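Local atomic coordinates of dehalogenase-like hydrolase (PDB entry 3UMB), a protein that probably catalyses the hydrolytic dehalogenation of small (S)-2-haloalkanoic acids, giving the corresponding (R)-2-hydroxyalkanoic acids and a halide ion. Residues A54-S57 / G58-Y61; I45-T48 / R49-S52. All blocks are in the same frame, centred on the assembly; numbering follows the deposited sequence.

How the contacts relate
From the N terminus, the chain first reaches contact 2, two consecutive turns (45-52) near the C-terminal end of helix 33-54, and then contact 1, residues 54-61, the last residue of the helix and the loop that follows on the way to helix 64-78. The two follow in series, neither enclosing nor crossing the other, with centres about 10 Å apart. Contact 2 closes only helical turns, whereas contact 1 closes a type I beta turn, Gly55 to Gly58, followed by a second within 58-61. They meet where Arg51 NH1 of contact 2 lies 2.8 Å from His60 O of contact 1, a probable hydrogen bond that ties the loop back onto the helix. Both contacts also touch the second subunit.

Contact 1: residues A54-S57 / G58-Y61; sequences AGPS and GEHY. With K (potassium ion), chain C.
Glu59 folds back over the turn so that its carboxylate meets the backbone N of Ser57. CG lies beside the backbone N (chi1 -70°) and the side chain bends at chi2 (85°), which brings Glu59 OE1 to 2.9 Å from Ser57 N. That bond uses the syn lone pair of OE1, but the N-H points somewhat off line, at 132°. The other oxygen, OE2, faces the Ser57 hydroxyl, and water 2 links the two: it donates to Glu59 OE2 and lies 2.5 Å from Ser57 OG. The same OG binds a potassium ion at 2.9 Å.

The backbone that the carboxylate grips is a type I beta turn from Gly55 to Gly58, closed by Gly58 N to Gly55 O at 2.9 Å; a second type I turn, Gly58 to Tyr61, follows directly. Together they reverse the chain just beyond helix 33-54. Gly58 has positive phi, and Glu59 CB packs 3.9 Å from Gly55 CA. Water 1 donates to Gly55 O and accepts from His60 N, bridging the two turns.

The imidazole of His60 sets its edge against the backbone at the end of the helix, with Ala54 C and Gly55 N near the ring plane. His60 CD2 also lies 3.7 Å from Ala54 CB. Glu59 CB lies over one face of the ring, offset toward the rim. Trp190 of the second subunit stacks on the His60 ring and also packs on Ala54.

Contact 2: residues I45-T48 / R49-S52; sequences IDYT and RIRS
Ile45 O receives two donors, Arg49 N at 3.2 Å and the Thr48 hydroxyl OG1 at 2.8 Å. The amide arrives almost straight (173°), whereas OG1 comes in the carbonyl plane on a lone pair. Thr48 chi1 of 62° sets OG1 between the backbone N and the carbonyl carbon, turning it back toward the preceding turn. Ile50 N to Asp46 O (2.9 Å), Arg51 N to Tyr47 O and Ser52 N to Thr48 O continue the i to i+4 pattern of an alpha helix.

Water 3 accepts from Arg49 NH1 and donates to Asp46 OD1, joining opposite charges whose nearest atoms are 4.7 Å apart. Asp46, with Asp42, belongs to a magnesium site, so the water connects Arg49 to a metal ligand. The Arg49 chain is extended from CG to NE, and Ile45 CG2 sits over the centre of one guanidinium face, 3.6 Å from Arg49 CZ. Trp183 makes a cation-pi contact with the same arginine. Farther round, Ile50 CD1 reaches the edge of the Tyr47 ring, 4.1 Å from Tyr47 CD1, the two side chains lying side by side.

Tyr47 OH hydrogen-bonds Glu206 of the second subunit, Arg51 NH1 hydrogen-bonds His60 O while its NH2 forms a salt bridge with Asp209 of that subunit, and Ser52 OG bonds Tyr154 N. This buried part of helix 33-54 touches both the partner subunit and helix 64-78, where Tyr47 packs on Val67 and Tyr74, and Thr48 on Phe64 and Val67.

Contact 1: residues A54-S57 / G58-Y61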
# COMPACT_ATOMS: atom_id res chain seq x y z
N ALA A 54 2.14 3.44 10.14
CA ALA A 54 2.95 4.49 10.79
C ALA A 54 2.58 4.70 12.25
O ALA A 54 3.39 5.23 13.01
CB ALA A 54 2.83 5.91 10.07
N GLY A 55 1.32 4.38 12.59
CA GLY A 55 0.80 4.53 13.91
C GLY A 55 -0.01 3.32 14.24
O GLY A 55 -1.21 3.30 14.04
N PRO A 56 0.66 2.26 14.72
CA PRO A 56 -0.01 0.96 14.97
C PRO A 56 -1.07 1.05 16.08
O PRO A 56 -1.86 0.12 16.24
CB PRO A 56 1.12 0.07 15.41
CG PRO A 56 2.35 0.76 15.12
CD PRO A 56 2.10 2.20 15.01
N SER A 57 -1.09 2.15 16.82
CA SER A 57 -2.17 2.42 17.78
C SER A 57 -3.06 3.60 17.35
O SER A 57 -3.70 4.21 18.19
CB SER A 57 -1.60 2.74 19.17
OG SER A 57 -0.38 2.05 19.46
N GLY A 58 -3.10 3.93 16.08
CA GLY A 58 -4.03 4.92 15.61
C GLY A 58 -3.50 6.34 15.60
O GLY A 58 -4.27 7.26 15.35
N GLU A 59 -2.20 6.51 15.81
CA GLU A 59 -1.58 7.82 15.87
C GLU A 59 -1.81 8.67 14.63
O GLU A 59 -1.80 9.89 14.72
CB GLU A 59 -0.08 7.67 16.05
CG GLU A 59 0.33 7.14 17.41
CD GLU A 59 0.31 5.61 17.53
OE1 GLU A 59 -0.31 4.90 16.68
OE2 GLU A 59 0.93 5.15 18.52
N HIS A 60 -2.01 8.04 13.48
CA HIS A 60 -2.18 8.79 12.24
C HIS A 60 -3.48 8.48 11.56
O HIS A 60 -3.62 8.72 10.38
CB HIS A 60 -0.97 8.61 11.32
CG HIS A 60 0.31 9.06 11.94
ND1 HIS A 60 0.59 10.39 12.18
CD2 HIS A 60 1.37 8.37 12.40
CE1 HIS A 60 1.77 10.49 12.76
NE2 HIS A 60 2.28 9.28 12.89
N TYR A 61 -4.47 8.04 12.31
CA TYR A 61 -5.75 7.70 11.76
C TYR A 61 -6.47 8.96 11.27
O TYR A 61 -6.38 10.01 11.84
CB TYR A 61 -6.62 6.98 12.80
CG TYR A 61 -8.02 6.68 12.29
CD1 TYR A 61 -8.25 5.60 11.43
CD2 TYR A 61 -9.11 7.50 12.62
CE1 TYR A 61 -9.49 5.36 10.92
CE2 TYR A 61 -10.41 7.22 12.14
CZ TYR A 61 -10.58 6.17 11.28
OH TYR A 61 -11.84 5.90 10.77
K K C . -1.00 1.11 22.08
O HOH W 1 -2.29 5.10 12.56
O HOH W 2 2.09 2.55 19.09

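Contact 2: residues I45-T48 / R49-S52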
# COMPACT_ATOMS: atom_id res chain seq x y z
N ILE A 45 -6.16 3.64 -0.98
CA ILE A 45 -5.69 2.50 -0.26
C ILE A 45 -4.26 2.70 0.24
O ILE A 45 -3.99 2.42 1.37
CB ILE A 45 -5.93 1.25 -1.09
CG1 ILE A 45 -7.42 0.98 -1.15
CG2 ILE A 45 -5.25 0.03 -0.47
CD1 ILE A 45 -8.06 0.71 0.28
N ASP A 46 -3.37 3.22 -0.57
CA ASP A 46 -2.03 3.47 -0.13
C ASP A 46 -2.05 4.29 1.15
O ASP A 46 -1.31 3.98 2.08
CB ASP A 46 -1.25 4.26 -1.17
CG ASP A 46 -0.84 3.41 -2.34
OD1 ASP A 46 -1.10 2.18 -2.28
OD2 ASP A 46 -0.29 4.02 -3.31
N TYR A 47 -2.89 5.35 1.19
CA TYR A 47 -2.93 6.25 2.33
C TYR A 47 -3.46 5.59 3.58
O TYR A 47 -2.96 5.86 4.65
CB TYR A 47 -3.71 7.54 2.02
CG TYR A 47 -3.03 8.52 1.05
CD1 TYR A 47 -1.69 8.35 0.62
CD2 TYR A 47 -3.70 9.65 0.59
CE1 TYR A 47 -1.08 9.27 -0.30
CE2 TYR A 47 -3.09 10.57 -0.32
CZ TYR A 47 -1.78 10.37 -0.73
OH TYR A 47 -1.20 11.29 -1.58
N THR A 48 -4.43 4.69 3.48
CA THR A 48 -4.92 3.98 4.69
C THR A 48 -3.80 3.10 5.28
O THR A 48 -3.62 3.06 6.48
CB THR A 48 -6.12 3.08 4.40
OG1 THR A 48 -5.74 2.07 3.48
CG2 THR A 48 -7.30 3.89 3.84
N ARG A 49 -3.05 2.41 4.43
CA ARG A 49 -1.94 1.60 4.88
C ARG A 49 -0.77 2.39 5.42
O ARG A 49 -0.22 2.05 6.44
CB ARG A 49 -1.44 0.76 3.75
CG ARG A 49 -2.45 -0.26 3.29
CD ARG A 49 -2.01 -0.88 2.03
NE ARG A 49 -2.91 -1.92 1.58
CZ ARG A 49 -2.84 -2.49 0.39
NH1 ARG A 49 -1.92 -2.10 -0.52
NH2 ARG A 49 -3.72 -3.43 0.07
N ILE A 50 -0.37 3.45 4.73
CA ILE A 50 0.73 4.28 5.18
C ILE A 50 0.43 4.77 6.60
O ILE A 50 1.27 4.66 7.50
CB ILE A 50 0.94 5.50 4.23
CG1 ILE A 50 1.52 5.05 2.91
CG2 ILE A 50 1.86 6.59 4.88
CD1 ILE A 50 1.55 6.14 1.89
N ARG A 51 -0.76 5.32 6.78
CA ARG A 51 -1.23 5.79 8.10
C ARG A 51 -1.26 4.74 9.20
O ARG A 51 -0.82 5.01 10.33
CB ARG A 51 -2.63 6.40 7.97
CG ARG A 51 -2.63 7.72 7.17
CD ARG A 51 -4.01 8.39 7.08
NE ARG A 51 -3.94 9.74 6.51
CZ ARG A 51 -3.55 10.82 7.17
NH1 ARG A 51 -3.22 10.75 8.45
NH2 ARG A 51 -3.49 11.99 6.54
N SER A 52 -1.82 3.56 8.94
CA SER A 52 -2.01 2.59 10.01
C SER A 52 -0.69 1.92 10.35
O SER A 52 -0.46 1.60 11.53
CB SER A 52 -3.13 1.58 9.64
OG SER A 52 -4.43 2.23 9.68
O HOH W 3 -0.07 0.12 -0.78